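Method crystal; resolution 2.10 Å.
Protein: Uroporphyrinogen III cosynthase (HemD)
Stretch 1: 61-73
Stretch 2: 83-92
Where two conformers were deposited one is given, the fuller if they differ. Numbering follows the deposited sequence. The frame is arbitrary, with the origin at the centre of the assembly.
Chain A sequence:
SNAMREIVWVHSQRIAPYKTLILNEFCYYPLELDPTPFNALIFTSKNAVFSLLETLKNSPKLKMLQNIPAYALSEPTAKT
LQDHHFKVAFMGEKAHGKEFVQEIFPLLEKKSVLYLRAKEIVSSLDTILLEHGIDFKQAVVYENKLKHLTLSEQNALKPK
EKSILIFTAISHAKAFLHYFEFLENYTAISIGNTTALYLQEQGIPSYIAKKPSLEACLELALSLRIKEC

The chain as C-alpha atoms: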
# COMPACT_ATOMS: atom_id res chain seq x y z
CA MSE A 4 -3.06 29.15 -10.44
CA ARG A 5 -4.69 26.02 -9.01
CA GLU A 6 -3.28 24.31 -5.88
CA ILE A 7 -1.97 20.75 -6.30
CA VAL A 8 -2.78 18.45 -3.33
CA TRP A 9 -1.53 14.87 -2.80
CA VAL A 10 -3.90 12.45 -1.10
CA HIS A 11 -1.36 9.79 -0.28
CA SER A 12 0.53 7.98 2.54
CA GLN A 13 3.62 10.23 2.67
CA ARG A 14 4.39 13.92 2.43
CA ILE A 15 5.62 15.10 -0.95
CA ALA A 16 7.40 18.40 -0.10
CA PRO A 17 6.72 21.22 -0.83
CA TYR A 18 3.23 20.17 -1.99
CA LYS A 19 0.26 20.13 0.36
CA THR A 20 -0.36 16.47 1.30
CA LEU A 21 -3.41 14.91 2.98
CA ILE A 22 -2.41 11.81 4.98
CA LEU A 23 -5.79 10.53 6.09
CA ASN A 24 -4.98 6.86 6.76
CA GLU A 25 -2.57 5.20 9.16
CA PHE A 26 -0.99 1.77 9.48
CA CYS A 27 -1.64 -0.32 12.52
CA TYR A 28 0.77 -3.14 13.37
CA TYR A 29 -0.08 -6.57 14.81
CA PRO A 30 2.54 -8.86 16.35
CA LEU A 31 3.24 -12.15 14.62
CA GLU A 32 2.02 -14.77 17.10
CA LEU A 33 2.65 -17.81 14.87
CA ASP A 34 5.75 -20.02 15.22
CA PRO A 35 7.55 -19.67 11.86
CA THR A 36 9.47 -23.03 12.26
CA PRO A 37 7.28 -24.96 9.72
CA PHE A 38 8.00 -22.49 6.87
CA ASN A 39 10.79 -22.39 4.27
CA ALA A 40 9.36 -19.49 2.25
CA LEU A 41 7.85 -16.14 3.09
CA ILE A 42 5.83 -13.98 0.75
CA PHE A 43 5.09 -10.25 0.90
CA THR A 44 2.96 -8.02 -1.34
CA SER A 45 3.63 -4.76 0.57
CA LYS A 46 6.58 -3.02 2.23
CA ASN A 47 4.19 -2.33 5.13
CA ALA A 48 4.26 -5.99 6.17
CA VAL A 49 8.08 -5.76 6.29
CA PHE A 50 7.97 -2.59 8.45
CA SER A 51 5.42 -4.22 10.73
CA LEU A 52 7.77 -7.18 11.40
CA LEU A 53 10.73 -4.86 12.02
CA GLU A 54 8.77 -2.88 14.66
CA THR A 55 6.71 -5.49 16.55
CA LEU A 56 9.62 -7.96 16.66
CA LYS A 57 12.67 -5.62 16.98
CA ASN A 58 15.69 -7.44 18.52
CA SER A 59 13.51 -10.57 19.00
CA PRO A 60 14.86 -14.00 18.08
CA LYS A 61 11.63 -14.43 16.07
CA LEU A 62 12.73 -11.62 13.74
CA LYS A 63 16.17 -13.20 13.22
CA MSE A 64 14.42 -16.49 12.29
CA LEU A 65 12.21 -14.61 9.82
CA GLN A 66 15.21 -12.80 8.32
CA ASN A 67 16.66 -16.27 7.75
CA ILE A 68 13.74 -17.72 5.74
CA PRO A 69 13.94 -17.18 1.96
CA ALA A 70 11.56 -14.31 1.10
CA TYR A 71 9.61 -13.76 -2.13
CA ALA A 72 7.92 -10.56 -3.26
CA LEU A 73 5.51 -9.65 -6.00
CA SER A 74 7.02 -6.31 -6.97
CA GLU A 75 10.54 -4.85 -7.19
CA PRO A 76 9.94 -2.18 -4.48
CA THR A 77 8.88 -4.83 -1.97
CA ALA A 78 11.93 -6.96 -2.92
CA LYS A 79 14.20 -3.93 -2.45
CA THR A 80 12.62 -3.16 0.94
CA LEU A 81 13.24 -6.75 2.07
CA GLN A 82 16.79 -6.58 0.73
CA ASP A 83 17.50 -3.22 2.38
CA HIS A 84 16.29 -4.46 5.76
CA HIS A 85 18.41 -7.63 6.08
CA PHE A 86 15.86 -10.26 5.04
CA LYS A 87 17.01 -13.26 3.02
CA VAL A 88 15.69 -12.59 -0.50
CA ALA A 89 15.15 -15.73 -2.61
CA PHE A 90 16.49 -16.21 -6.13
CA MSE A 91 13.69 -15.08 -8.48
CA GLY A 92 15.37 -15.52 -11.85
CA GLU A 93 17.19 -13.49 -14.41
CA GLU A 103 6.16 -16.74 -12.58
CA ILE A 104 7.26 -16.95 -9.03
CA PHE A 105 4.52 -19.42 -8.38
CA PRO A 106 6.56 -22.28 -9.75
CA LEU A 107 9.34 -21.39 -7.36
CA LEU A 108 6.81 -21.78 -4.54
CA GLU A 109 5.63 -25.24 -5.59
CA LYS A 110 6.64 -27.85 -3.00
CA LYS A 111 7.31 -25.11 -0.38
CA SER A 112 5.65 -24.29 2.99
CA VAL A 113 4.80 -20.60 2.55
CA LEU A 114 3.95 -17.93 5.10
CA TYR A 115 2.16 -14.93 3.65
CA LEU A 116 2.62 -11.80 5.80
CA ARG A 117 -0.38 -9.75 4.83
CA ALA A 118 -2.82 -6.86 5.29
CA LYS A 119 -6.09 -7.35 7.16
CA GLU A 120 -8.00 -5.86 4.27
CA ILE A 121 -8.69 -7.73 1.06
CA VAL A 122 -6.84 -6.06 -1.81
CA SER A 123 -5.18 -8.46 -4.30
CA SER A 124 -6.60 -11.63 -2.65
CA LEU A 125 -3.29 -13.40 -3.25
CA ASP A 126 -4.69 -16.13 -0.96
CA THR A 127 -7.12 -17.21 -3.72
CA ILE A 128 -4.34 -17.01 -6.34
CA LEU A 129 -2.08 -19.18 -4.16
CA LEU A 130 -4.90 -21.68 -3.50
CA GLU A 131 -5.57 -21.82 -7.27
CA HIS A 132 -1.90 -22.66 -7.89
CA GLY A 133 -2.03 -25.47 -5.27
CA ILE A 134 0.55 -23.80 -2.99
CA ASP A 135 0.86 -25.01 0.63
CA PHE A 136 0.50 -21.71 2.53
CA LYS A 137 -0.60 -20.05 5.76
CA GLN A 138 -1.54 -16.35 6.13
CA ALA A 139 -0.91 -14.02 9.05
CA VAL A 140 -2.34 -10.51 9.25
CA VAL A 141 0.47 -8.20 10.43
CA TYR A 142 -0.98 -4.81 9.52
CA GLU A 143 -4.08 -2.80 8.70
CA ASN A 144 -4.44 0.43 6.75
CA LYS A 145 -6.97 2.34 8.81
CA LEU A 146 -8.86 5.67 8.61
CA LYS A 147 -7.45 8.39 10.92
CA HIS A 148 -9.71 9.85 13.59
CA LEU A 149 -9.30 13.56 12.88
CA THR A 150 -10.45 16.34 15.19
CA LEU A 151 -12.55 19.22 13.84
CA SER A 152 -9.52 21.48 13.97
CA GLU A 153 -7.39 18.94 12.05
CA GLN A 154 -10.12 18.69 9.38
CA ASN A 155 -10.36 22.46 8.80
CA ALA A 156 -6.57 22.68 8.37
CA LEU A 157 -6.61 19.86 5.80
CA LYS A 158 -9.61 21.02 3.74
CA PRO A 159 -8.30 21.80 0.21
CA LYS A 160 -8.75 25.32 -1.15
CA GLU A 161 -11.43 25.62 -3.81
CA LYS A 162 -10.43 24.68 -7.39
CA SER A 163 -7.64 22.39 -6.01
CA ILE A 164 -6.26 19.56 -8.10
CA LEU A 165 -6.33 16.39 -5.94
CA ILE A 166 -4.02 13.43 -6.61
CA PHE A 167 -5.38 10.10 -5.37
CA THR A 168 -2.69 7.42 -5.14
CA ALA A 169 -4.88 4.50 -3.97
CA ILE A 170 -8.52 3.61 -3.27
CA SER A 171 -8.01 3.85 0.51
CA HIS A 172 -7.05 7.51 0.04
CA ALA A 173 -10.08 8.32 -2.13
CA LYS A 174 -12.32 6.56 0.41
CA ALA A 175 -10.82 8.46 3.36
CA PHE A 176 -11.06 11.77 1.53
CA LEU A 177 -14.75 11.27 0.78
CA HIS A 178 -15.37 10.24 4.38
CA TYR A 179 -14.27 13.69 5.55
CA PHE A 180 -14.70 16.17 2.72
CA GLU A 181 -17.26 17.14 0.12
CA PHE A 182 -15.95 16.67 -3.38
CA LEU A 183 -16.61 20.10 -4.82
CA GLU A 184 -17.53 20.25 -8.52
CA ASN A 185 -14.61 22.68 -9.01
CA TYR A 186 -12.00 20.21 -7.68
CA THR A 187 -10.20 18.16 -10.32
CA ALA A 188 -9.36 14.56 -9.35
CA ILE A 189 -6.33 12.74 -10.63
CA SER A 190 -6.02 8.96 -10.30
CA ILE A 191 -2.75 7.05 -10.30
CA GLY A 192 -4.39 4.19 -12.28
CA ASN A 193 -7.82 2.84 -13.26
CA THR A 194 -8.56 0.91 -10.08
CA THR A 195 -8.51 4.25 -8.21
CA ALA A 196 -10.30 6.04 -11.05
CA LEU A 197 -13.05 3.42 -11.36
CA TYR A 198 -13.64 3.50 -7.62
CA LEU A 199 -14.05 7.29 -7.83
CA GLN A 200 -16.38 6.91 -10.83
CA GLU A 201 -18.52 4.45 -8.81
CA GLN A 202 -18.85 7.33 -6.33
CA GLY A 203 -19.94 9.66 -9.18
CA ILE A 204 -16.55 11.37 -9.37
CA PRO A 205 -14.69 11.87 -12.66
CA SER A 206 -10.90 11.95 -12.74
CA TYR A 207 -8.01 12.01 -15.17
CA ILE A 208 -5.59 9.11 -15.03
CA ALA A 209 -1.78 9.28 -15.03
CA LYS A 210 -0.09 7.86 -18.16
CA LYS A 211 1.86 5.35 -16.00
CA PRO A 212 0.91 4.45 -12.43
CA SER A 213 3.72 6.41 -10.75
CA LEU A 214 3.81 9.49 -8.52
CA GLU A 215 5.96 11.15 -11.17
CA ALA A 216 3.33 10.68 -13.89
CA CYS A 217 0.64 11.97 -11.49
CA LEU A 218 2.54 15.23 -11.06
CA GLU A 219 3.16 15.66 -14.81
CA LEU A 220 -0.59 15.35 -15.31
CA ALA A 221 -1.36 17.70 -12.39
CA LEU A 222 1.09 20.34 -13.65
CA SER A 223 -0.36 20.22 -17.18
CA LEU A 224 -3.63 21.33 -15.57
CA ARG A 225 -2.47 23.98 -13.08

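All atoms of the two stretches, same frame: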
# COMPACT_ATOMS: atom_id res chain seq x y z
N LYS A 61 12.60 -14.11 17.11
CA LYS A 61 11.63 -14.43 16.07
C LYS A 61 11.93 -13.68 14.77
O LYS A 61 11.80 -14.24 13.68
CB LYS A 61 10.18 -14.22 16.53
CG LYS A 61 9.15 -14.91 15.61
CD LYS A 61 7.70 -14.73 16.06
CE LYS A 61 7.34 -15.66 17.20
NZ LYS A 61 5.87 -15.86 17.35
N LEU A 62 12.36 -12.42 14.89
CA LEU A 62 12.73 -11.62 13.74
C LEU A 62 13.97 -12.18 13.02
O LEU A 62 14.00 -12.23 11.79
CB LEU A 62 12.95 -10.15 14.13
CG LEU A 62 13.48 -9.21 13.03
CD1 LEU A 62 12.53 -9.16 11.82
CD2 LEU A 62 13.74 -7.82 13.56
N LYS A 63 14.98 -12.58 13.79
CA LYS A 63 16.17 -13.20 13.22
C LYS A 63 15.79 -14.44 12.42
O LYS A 63 16.27 -14.60 11.29
CB LYS A 63 17.22 -13.56 14.28
CG LYS A 63 17.88 -12.36 14.99
CD LYS A 63 18.38 -11.27 14.01
CE LYS A 63 19.49 -11.76 13.07
NZ LYS A 63 19.37 -11.13 11.71
N MSE A 64 14.93 -15.31 12.99
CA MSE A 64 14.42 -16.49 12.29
C MSE A 64 13.80 -16.10 10.95
O MSE A 64 14.08 -16.69 9.91
CB MSE A 64 13.37 -17.21 13.15
CG MSE A 64 13.89 -17.83 14.46
SE MSE A 64 12.42 -18.29 15.68
CE MSE A 64 13.47 -18.81 17.25
N LEU A 65 12.90 -15.11 11.00
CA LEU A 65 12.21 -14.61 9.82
C LEU A 65 13.16 -14.04 8.76
O LEU A 65 12.95 -14.21 7.55
CB LEU A 65 11.15 -13.56 10.20
CG LEU A 65 9.83 -14.02 10.82
CD1 LEU A 65 9.04 -12.81 11.20
CD2 LEU A 65 9.00 -14.90 9.89
N GLN A 66 14.20 -13.35 9.22
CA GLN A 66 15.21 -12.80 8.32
C GLN A 66 16.06 -13.90 7.69
O GLN A 66 16.81 -13.64 6.73
CB GLN A 66 16.10 -11.78 9.05
CG GLN A 66 15.48 -10.39 9.09
CD GLN A 66 16.12 -9.47 10.13
OE1 GLN A 66 16.70 -9.93 11.12
NE2 GLN A 66 16.00 -8.18 9.91
N ASN A 67 15.92 -15.11 8.22
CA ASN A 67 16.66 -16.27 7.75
C ASN A 67 15.88 -17.17 6.77
O ASN A 67 16.44 -18.09 6.22
CB ASN A 67 17.14 -17.10 8.94
CG ASN A 67 18.18 -18.15 8.56
OD1 ASN A 67 19.22 -17.83 7.95
ND2 ASN A 67 17.90 -19.41 8.90
N ILE A 68 14.59 -16.90 6.59
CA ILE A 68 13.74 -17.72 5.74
C ILE A 68 13.62 -17.06 4.37
O ILE A 68 13.21 -15.90 4.27
CB ILE A 68 12.33 -17.93 6.37
CG1 ILE A 68 12.45 -18.63 7.73
CG2 ILE A 68 11.40 -18.71 5.41
CD1 ILE A 68 11.19 -18.55 8.62
N PRO A 69 14.01 -17.79 3.30
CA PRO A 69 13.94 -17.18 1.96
C PRO A 69 12.60 -16.46 1.69
O PRO A 69 11.53 -17.05 1.89
CB PRO A 69 14.16 -18.36 1.01
CG PRO A 69 14.97 -19.37 1.85
CD PRO A 69 14.45 -19.20 3.25
N ALA A 70 12.70 -15.20 1.28
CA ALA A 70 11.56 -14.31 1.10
C ALA A 70 11.32 -13.98 -0.38
O ALA A 70 12.28 -13.68 -1.12
CB ALA A 70 11.76 -13.02 1.91
N TYR A 71 10.06 -14.05 -0.78
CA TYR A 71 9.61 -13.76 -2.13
C TYR A 71 8.73 -12.51 -2.08
O TYR A 71 8.10 -12.22 -1.05
CB TYR A 71 8.82 -14.94 -2.70
CG TYR A 71 9.68 -16.18 -2.91
CD1 TYR A 71 10.15 -16.50 -4.18
CD2 TYR A 71 10.02 -17.01 -1.85
CE1 TYR A 71 10.93 -17.61 -4.38
CE2 TYR A 71 10.80 -18.14 -2.03
CZ TYR A 71 11.25 -18.43 -3.30
OH TYR A 71 12.04 -19.51 -3.50
N ALA A 72 8.74 -11.76 -3.18
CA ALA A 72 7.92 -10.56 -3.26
C ALA A 72 7.32 -10.45 -4.65
O ALA A 72 7.83 -11.02 -5.61
CB ALA A 72 8.75 -9.33 -2.94
N LEU A 73 6.23 -9.71 -4.75
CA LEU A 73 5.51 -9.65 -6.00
C LEU A 73 5.92 -8.46 -6.86
O LEU A 73 5.66 -8.43 -8.07
CB LEU A 73 4.01 -9.66 -5.75
CG LEU A 73 3.43 -11.05 -5.47
CD1 LEU A 73 1.97 -10.93 -5.21
CD2 LEU A 73 3.67 -12.00 -6.64
N ASP A 83 16.98 -4.32 1.58
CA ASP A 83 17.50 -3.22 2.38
C ASP A 83 17.41 -3.45 3.88
O ASP A 83 18.20 -2.89 4.63
CB ASP A 83 16.79 -1.92 2.00
CG ASP A 83 17.33 -1.30 0.72
OD1 ASP A 83 18.25 -1.87 0.10
OD2 ASP A 83 16.84 -0.23 0.32
N HIS A 84 16.46 -4.26 4.32
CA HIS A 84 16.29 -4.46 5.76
C HIS A 84 16.72 -5.82 6.28
O HIS A 84 16.19 -6.31 7.27
CB HIS A 84 14.87 -4.07 6.20
CG HIS A 84 14.60 -2.60 6.09
ND1 HIS A 84 14.97 -1.70 7.07
CD2 HIS A 84 14.04 -1.86 5.10
CE1 HIS A 84 14.63 -0.48 6.70
NE2 HIS A 84 14.07 -0.55 5.50
N HIS A 85 17.69 -6.44 5.59
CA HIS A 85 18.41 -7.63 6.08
C HIS A 85 17.61 -8.95 6.06
O HIS A 85 17.95 -9.90 6.75
CB HIS A 85 19.04 -7.36 7.46
CG HIS A 85 19.87 -6.11 7.49
ND1 HIS A 85 19.81 -5.20 8.53
CD2 HIS A 85 20.75 -5.60 6.59
CE1 HIS A 85 20.63 -4.19 8.27
NE2 HIS A 85 21.22 -4.41 7.11
N PHE A 86 16.56 -9.00 5.25
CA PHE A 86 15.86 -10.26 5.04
C PHE A 86 16.63 -11.04 3.99
O PHE A 86 17.40 -10.46 3.21
CB PHE A 86 14.42 -10.01 4.62
CG PHE A 86 13.53 -9.59 5.76
CD1 PHE A 86 13.55 -8.29 6.24
CD2 PHE A 86 12.67 -10.51 6.36
CE1 PHE A 86 12.73 -7.91 7.31
CE2 PHE A 86 11.85 -10.14 7.43
CZ PHE A 86 11.88 -8.85 7.91
N LYS A 87 16.47 -12.36 4.02
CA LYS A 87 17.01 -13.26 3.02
C LYS A 87 16.10 -13.30 1.77
O LYS A 87 15.06 -13.96 1.76
CB LYS A 87 17.16 -14.66 3.62
CG LYS A 87 17.71 -15.68 2.65
CD LYS A 87 17.77 -17.07 3.29
CE LYS A 87 19.00 -17.21 4.17
NZ LYS A 87 18.85 -18.37 5.09
N VAL A 88 16.51 -12.63 0.71
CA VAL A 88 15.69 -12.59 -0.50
C VAL A 88 16.00 -13.78 -1.42
O VAL A 88 17.15 -13.98 -1.82
CB VAL A 88 15.86 -11.25 -1.26
CG1 VAL A 88 14.96 -11.20 -2.47
CG2 VAL A 88 15.58 -10.07 -0.31
N ALA A 89 14.98 -14.56 -1.75
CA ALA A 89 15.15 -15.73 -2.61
C ALA A 89 15.49 -15.37 -4.05
O ALA A 89 15.10 -14.32 -4.55
CB ALA A 89 13.91 -16.60 -2.57
N PHE A 90 16.23 -16.27 -4.70
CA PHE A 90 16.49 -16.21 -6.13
C PHE A 90 15.16 -16.20 -6.90
O PHE A 90 14.36 -17.11 -6.74
CB PHE A 90 17.32 -17.43 -6.55
CG PHE A 90 17.62 -17.50 -8.03
CD1 PHE A 90 18.60 -16.69 -8.59
CD2 PHE A 90 16.91 -18.38 -8.86
CE1 PHE A 90 18.89 -16.76 -9.97
CE2 PHE A 90 17.19 -18.46 -10.24
CZ PHE A 90 18.18 -17.64 -10.79
N MSE A 91 14.94 -15.17 -7.71
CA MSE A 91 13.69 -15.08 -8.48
C MSE A 91 13.89 -15.04 -10.01
O MSE A 91 12.98 -14.65 -10.74
CB MSE A 91 12.80 -13.92 -7.99
CG MSE A 91 12.03 -14.22 -6.68
SE MSE A 91 11.21 -12.64 -5.82
CE MSE A 91 12.83 -11.74 -5.21
N GLY A 92 15.07 -15.42 -10.45
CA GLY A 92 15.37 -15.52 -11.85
C GLY A 92 16.06 -14.33 -12.45
O GLY A 92 16.15 -13.29 -11.86
O HOH W 1 13.87 -13.49 4.98
O HOH W 2 13.94 -19.56 -5.39

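The firmest polar links between the stretches come from the backbone around Ala70 and from the side chain of Lys87. Ala70 N donates to Lys87 O at 2.7 Å, and Ala89 N donates to Ala70 O at 2.9 Å with nearly linear geometry. Together these bonds form a single beta bridge between Ala70 and Val88, whose CA-to-CB bond points away from the first stretch.

Lys87 has a CA-to-CB bond directed toward the first stretch, and its long chain carries the ammonium to Asn67, where NZ donates to Asn67 O at 2.7 Å and to Asn67 OD1 at 2.9 Å. Asparagine suits this position because its backbone and side-chain oxygens can meet the same cation. The methylenes of Lys87 serve too: its CD lies 3.9 Å from Pro69 CG.

Nearer the helix, the links soften. Lys87 N makes a weak hydrogen bond to Gln66 O at 3.0 Å, and Gln66 NE2 a weak one to His84 O at 3.2 Å. Water 1 lies in the same place, accepting from Lys87 N at 3.0 Å, so that the one N-H is shared between the water and Gln66 O; Ile68 O at 2.6 Å and Leu65 O at 2.8 Å are within reach of the water's protons.

Packing completes the contact, which buries 705 Å² in all. The buried Phe86 ring receives Gln66 CG over one face, 3.8 Å from the ring centroid, so the glutamine offers aliphatic carbon as well as its amide; Leu62 CD1 adds an apolar contact 4.0 Å from Phe86 CZ. At the other end, Ala89 CB sits over a face of the Tyr71 ring, 3.3 Å from Tyr71 CZ, a close approach suited to a small methyl. Selenomethionine Met91 brings its CG to 3.9 Å from Tyr71 CD1. The tyrosine hydroxyl remains satisfied through water 2, 2.7 Å from Tyr71 OH, which donates to Phe90 O at 2.8 Å.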